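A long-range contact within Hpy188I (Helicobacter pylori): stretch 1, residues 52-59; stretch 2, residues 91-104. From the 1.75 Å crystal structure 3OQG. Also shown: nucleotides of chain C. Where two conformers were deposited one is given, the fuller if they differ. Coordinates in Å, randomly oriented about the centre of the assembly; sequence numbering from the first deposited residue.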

# COMPACT_ATOMS: atom_id res chain seq x y z
N SER A 52 9.82 7.48 -25.03
CA SER A 52 8.94 7.01 -26.09
C SER A 52 7.98 5.95 -25.57
O SER A 52 6.82 5.92 -25.97
N LEU A 53 8.46 5.09 -24.68
CA LEU A 53 7.63 4.01 -24.15
C LEU A 53 7.01 4.33 -22.79
O LEU A 53 6.32 3.50 -22.21
N GLU A 54 7.25 5.55 -22.30
CA GLU A 54 6.69 6.06 -21.03
C GLU A 54 6.94 5.09 -19.89
O GLU A 54 6.02 4.69 -19.17
N LYS A 55 8.20 4.71 -19.74
CA LYS A 55 8.56 3.74 -18.73
C LYS A 55 10.01 3.89 -18.37
O LYS A 55 10.79 4.51 -19.10
N LEU A 56 10.37 3.26 -17.25
CA LEU A 56 11.73 3.09 -16.80
C LEU A 56 12.26 1.68 -17.05
O LEU A 56 11.61 0.69 -16.71
N GLU A 57 13.44 1.61 -17.63
CA GLU A 57 14.13 0.33 -17.84
C GLU A 57 15.11 0.14 -16.71
O GLU A 57 15.44 1.09 -16.03
N ILE A 58 15.58 -1.09 -16.50
CA ILE A 58 16.50 -1.38 -15.38
C ILE A 58 17.83 -1.91 -15.89
O ILE A 58 17.87 -2.86 -16.72
N ASN A 59 18.91 -1.31 -15.40
CA ASN A 59 20.26 -1.83 -15.58
C ASN A 59 20.62 -2.52 -14.27
O ASN A 59 20.87 -1.85 -13.30
N ILE A 91 13.28 -5.17 -6.23
CA ILE A 91 13.29 -3.87 -6.91
C ILE A 91 12.56 -3.91 -8.26
O ILE A 91 11.94 -2.91 -8.68
N THR A 92 12.65 -5.04 -8.95
CA THR A 92 12.09 -5.15 -10.28
C THR A 92 10.57 -4.93 -10.24
O THR A 92 10.02 -4.23 -11.09
N LYS A 93 9.90 -5.54 -9.27
CA LYS A 93 8.46 -5.37 -9.10
C LYS A 93 8.10 -3.93 -8.68
O LYS A 93 7.09 -3.36 -9.13
N ARG A 94 8.91 -3.34 -7.81
CA ARG A 94 8.67 -1.96 -7.41
C ARG A 94 8.79 -1.03 -8.61
O ARG A 94 8.02 -0.09 -8.75
N VAL A 95 9.79 -1.26 -9.47
CA VAL A 95 9.91 -0.48 -10.70
C VAL A 95 8.71 -0.70 -11.64
O VAL A 95 8.22 0.25 -12.22
N GLN A 96 8.29 -1.96 -11.81
CA GLN A 96 7.04 -2.34 -12.51
C GLN A 96 5.89 -1.45 -12.01
O GLN A 96 5.17 -0.81 -12.78
N SER A 97 5.77 -1.36 -10.69
CA SER A 97 4.77 -0.50 -10.06
C SER A 97 4.96 0.98 -10.46
O SER A 97 4.01 1.65 -10.89
N TYR A 98 6.17 1.53 -10.34
CA TYR A 98 6.42 2.91 -10.85
C TYR A 98 6.00 3.08 -12.30
O TYR A 98 5.46 4.13 -12.68
N ASN A 99 6.23 2.06 -13.12
CA ASN A 99 5.82 2.12 -14.52
C ASN A 99 4.29 2.17 -14.74
O ASN A 99 3.84 2.34 -15.88
N CYS A 100 3.52 2.02 -13.66
CA CYS A 100 2.07 2.28 -13.69
C CYS A 100 1.71 3.77 -13.65
O CYS A 100 0.54 4.12 -13.82
N GLY A 101 2.70 4.63 -13.41
CA GLY A 101 2.49 6.06 -13.32
C GLY A 101 2.24 6.78 -14.63
O GLY A 101 2.61 7.92 -14.76
N LYS A 102 1.62 6.12 -15.60
CA LYS A 102 1.38 6.70 -16.92
C LYS A 102 0.28 7.75 -16.89
O LYS A 102 -0.67 7.66 -16.11
N VAL A 103 0.39 8.74 -17.77
CA VAL A 103 -0.63 9.77 -17.91
C VAL A 103 -2.03 9.18 -18.04
O VAL A 103 -2.97 9.64 -17.35
N GLU A 104 -2.18 8.18 -18.91
CA GLU A 104 -3.48 7.53 -19.13
C GLU A 104 -4.10 6.96 -17.86
O GLU A 104 -5.29 7.13 -17.60

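Strand 55-59 runs nearly antiparallel to helix 91-98, at 163°, with the axes 8.3 Å apart at their closest. The strand's side chains alternate. L56 and I58 point toward the helix, E57 points away, and K55 leaves sideways.

L56 is buried, with chi1 m and chi2 t. Its CB lies 4.2 Å from V95 CG1, and its CD1 reaches to 4.3 Å from Y98 CB. I58 has the same rotamer pair, m and t. This carries its CD1 down to the helix, 3.8 Å from V95 CB and 4.1 Å from T92 CG2. V95, with chi1 t, points toward the strand and so meets both L56 and I58. Y98 starts toward the strand, but chi1 m leads its ring away, so it offers mainly its CB here. Its OH ends 3.7 Å from OP2 of DG6.

N99 grips the strand backbone. Its CB leaves sideways; chi1 m and chi2 of -22° bring the amide to L56. L56 N donates to N99 OD1 at 2.8 Å, and N99 ND2 donates to L56 O at 3.1 Å. Both bonds are close to linear, so the amide pairs well with both backbone polar atoms of L56. K55 CB lies 3.7 Å from N99 OD1. From there its chain, p at chi1, leads its end away from the helix.

E54 has positive phi and psi, 52/52, and points toward stretch 2. Chi1 and chi2 are both t, so the side chain is extended and its carboxylate reaches the start of the next helix. V103 N donates to E54 OE2 at 2.9 Å. E54 OE2 also lies 3.6 Å from V103 CG2 and 3.7 Å from K102 CB. Water 2 extends this contact: it donates to E54 OE1 at 2.7 Å and accepts from E104 N at 3.0 Å. Thus both carboxylate oxygens serve the first turn of the helix, one directly and one through water.

K102, at the N-cap position, has chi1 m and t for the rest. This extended chain brings NZ to water 1, which accepts from K102 NZ at 3.1 Å and donates to L53 O at 2.6 Å.

Other helix side chains serve the DNA, as suits a restriction enzyme. R94 NH2 donates to OP2 of DG6 at 2.8 Å. S97, chi1 t, donates from OG to N7 of DA7 at 2.7 Å. Q96 points away from the strand, and its OE1 accepts from N4 of DC9 at 2.5 Å.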

# COMPACT_ATOMS: atom_id res chain seq x y z
CB SER A 52 9.73 6.46 -27.27
OG SER A 52 8.83 6.06 -28.29
CB LEU A 53 8.44 2.72 -24.08
CG LEU A 53 8.92 2.19 -25.44
CD1 LEU A 53 9.35 0.78 -25.25
CD2 LEU A 53 7.88 2.30 -26.55
CB GLU A 54 5.19 6.38 -21.15
CG GLU A 54 4.68 7.27 -20.00
CD GLU A 54 3.22 7.63 -20.15
OE1 GLU A 54 2.53 7.08 -21.05
OE2 GLU A 54 2.78 8.50 -19.37
CB LYS A 55 8.32 2.30 -19.22
CG LYS A 55 9.30 1.83 -20.26
CD LYS A 55 8.98 0.44 -20.78
CE LYS A 55 9.01 -0.66 -19.71
NZ LYS A 55 8.76 -2.04 -20.27
CB LEU A 56 11.80 3.33 -15.31
CG LEU A 56 11.26 4.68 -14.84
CD1 LEU A 56 10.95 4.67 -13.35
CD2 LEU A 56 12.23 5.77 -15.22
CB GLU A 57 14.87 0.33 -19.17
CG GLU A 57 13.94 0.52 -20.36
CD GLU A 57 14.65 0.89 -21.64
OE1 GLU A 57 15.84 1.26 -21.61
OE2 GLU A 57 13.98 0.85 -22.68
CB ILE A 58 15.92 -2.42 -14.38
CG1 ILE A 58 14.65 -1.89 -13.71
CG2 ILE A 58 16.96 -2.85 -13.31
CD1 ILE A 58 13.84 -2.98 -13.03
CB ASN A 59 21.27 -0.71 -15.82
CG ASN A 59 22.72 -1.18 -15.74
OD1 ASN A 59 23.05 -2.26 -16.21
ND2 ASN A 59 23.60 -0.34 -15.19
CB ILE A 91 14.74 -3.33 -7.09
CG1 ILE A 91 14.71 -1.86 -7.51
CG2 ILE A 91 15.62 -4.27 -7.98
CD1 ILE A 91 14.02 -0.91 -6.49
CB THR A 92 12.42 -6.51 -10.92
OG1 THR A 92 12.03 -7.58 -10.05
CG2 THR A 92 13.92 -6.60 -11.20
CB LYS A 93 7.90 -6.41 -8.11
CG LYS A 93 7.90 -7.83 -8.67
CD LYS A 93 7.06 -8.71 -7.76
CE LYS A 93 7.21 -10.16 -8.06
NZ LYS A 93 6.38 -10.94 -7.09
CB ARG A 94 9.59 -1.50 -6.27
CG ARG A 94 9.31 -0.05 -5.79
CD ARG A 94 7.90 0.09 -5.20
NE ARG A 94 7.46 1.45 -4.86
CZ ARG A 94 6.74 2.24 -5.65
NH1 ARG A 94 6.41 1.86 -6.85
NH2 ARG A 94 6.32 3.42 -5.21
CB VAL A 95 11.25 -0.76 -11.40
CG1 VAL A 95 11.30 -0.06 -12.80
CG2 VAL A 95 12.38 -0.30 -10.48
CB GLN A 96 6.82 -3.82 -12.17
CG GLN A 96 5.79 -4.57 -12.94
CD GLN A 96 5.97 -6.07 -12.59
OE1 GLN A 96 5.07 -6.69 -12.05
NE2 GLN A 96 7.20 -6.59 -12.81
CB SER A 97 4.79 -0.70 -8.54
OG SER A 97 3.74 0.05 -7.91
CB TYR A 98 7.89 3.29 -10.71
CG TYR A 98 8.26 3.70 -9.31
CD1 TYR A 98 7.66 4.79 -8.70
CD2 TYR A 98 9.24 3.02 -8.59
CE1 TYR A 98 8.01 5.19 -7.44
CE2 TYR A 98 9.60 3.42 -7.32
CZ TYR A 98 8.98 4.49 -6.74
OH TYR A 98 9.33 4.90 -5.46
CB ASN A 99 6.46 0.98 -15.32
CG ASN A 99 7.92 1.22 -15.59
OD1 ASN A 99 8.38 2.38 -15.55
ND2 ASN A 99 8.67 0.14 -15.87
CB CYS A 100 1.38 1.58 -12.53
SG CYS A 100 1.44 -0.22 -12.65
CB LYS A 102 1.07 5.60 -17.95
CG LYS A 102 2.16 4.57 -18.16
CD LYS A 102 1.81 3.76 -19.38
CE LYS A 102 2.72 2.64 -19.63
NZ LYS A 102 2.34 2.03 -20.93
CB VAL A 103 -0.30 10.71 -19.07
CG1 VAL A 103 -1.50 11.62 -19.41
CG2 VAL A 103 0.97 11.52 -18.77
CB GLU A 104 -3.37 6.42 -20.19
CG GLU A 104 -4.73 5.82 -20.57
CD GLU A 104 -4.64 4.72 -21.61
OE1 GLU A 104 -3.53 4.43 -22.12
OE2 GLU A 104 -5.69 4.14 -21.93
P DG C 6 6.83 4.05 -1.47
OP1 DG C 6 8.13 3.89 -0.78
OP2 DG C 6 6.77 4.76 -2.77
O5' DG C 6 6.17 2.61 -1.63
C5' DG C 6 5.58 1.99 -0.49
C4' DG C 6 4.63 0.89 -0.92
O4' DG C 6 3.51 1.44 -1.65
C3' DG C 6 5.25 -0.17 -1.82
O3' DG C 6 4.94 -1.46 -1.30
C2' DG C 6 4.57 0.04 -3.16
C1' DG C 6 3.21 0.52 -2.69
N9 DG C 6 2.40 1.20 -3.70
C8 DG C 6 2.69 2.35 -4.40
N7 DG C 6 1.79 2.65 -5.29
C5 DG C 6 0.83 1.64 -5.16
C6 DG C 6 -0.38 1.42 -5.88
O6 DG C 6 -0.87 2.08 -6.81
N1 DG C 6 -1.04 0.27 -5.42
C2 DG C 6 -0.58 -0.55 -4.41
N2 DG C 6 -1.34 -1.62 -4.12
N3 DG C 6 0.54 -0.35 -3.75
C4 DG C 6 1.19 0.75 -4.18
P DA C 7 5.47 -2.77 -2.04
OP1 DA C 7 6.11 -3.61 -1.01
OP2 DA C 7 6.23 -2.39 -3.26
O5' DA C 7 4.13 -3.50 -2.51
C5' DA C 7 3.12 -3.82 -1.55
C4' DA C 7 2.05 -4.68 -2.17
O4' DA C 7 1.27 -3.91 -3.12
C3' DA C 7 2.54 -5.92 -2.92
O3' DA C 7 1.70 -7.04 -2.59
C2' DA C 7 2.40 -5.54 -4.38
C1' DA C 7 1.26 -4.54 -4.39
N9 DA C 7 1.42 -3.49 -5.40
C8 DA C 7 2.43 -2.55 -5.47
N7 DA C 7 2.32 -1.74 -6.50
C5 DA C 7 1.17 -2.16 -7.14
C6 DA C 7 0.51 -1.72 -8.31
N6 DA C 7 0.95 -0.70 -9.06
N1 DA C 7 -0.61 -2.36 -8.68
C2 DA C 7 -1.05 -3.38 -7.92
N3 DA C 7 -0.52 -3.90 -6.82
C4 DA C 7 0.60 -3.24 -6.47
P DC C 9 -2.16 -11.43 -7.46
OP1 DC C 9 -3.42 -12.07 -7.01
OP2 DC C 9 -0.88 -12.17 -7.33
O5' DC C 9 -2.34 -10.99 -8.98
C5' DC C 9 -3.43 -10.16 -9.38
C4' DC C 9 -3.28 -9.76 -10.83
O4' DC C 9 -2.21 -8.81 -11.05
C3' DC C 9 -3.05 -10.91 -11.82
O3' DC C 9 -4.16 -11.03 -12.69
C2' DC C 9 -1.85 -10.45 -12.64
C1' DC C 9 -1.85 -8.95 -12.41
N1 DC C 9 -0.54 -8.32 -12.63
C2 DC C 9 -0.42 -7.42 -13.68
O2 DC C 9 -1.43 -7.15 -14.36
N3 DC C 9 0.79 -6.86 -13.93
C4 DC C 9 1.83 -7.17 -13.18
N4 DC C 9 3.01 -6.60 -13.48
C5 DC C 9 1.73 -8.07 -12.08
C6 DC C 9 0.53 -8.62 -11.84
O HOH W 1 4.65 1.66 -22.99
O HOH W 2 -0.20 7.38 -20.96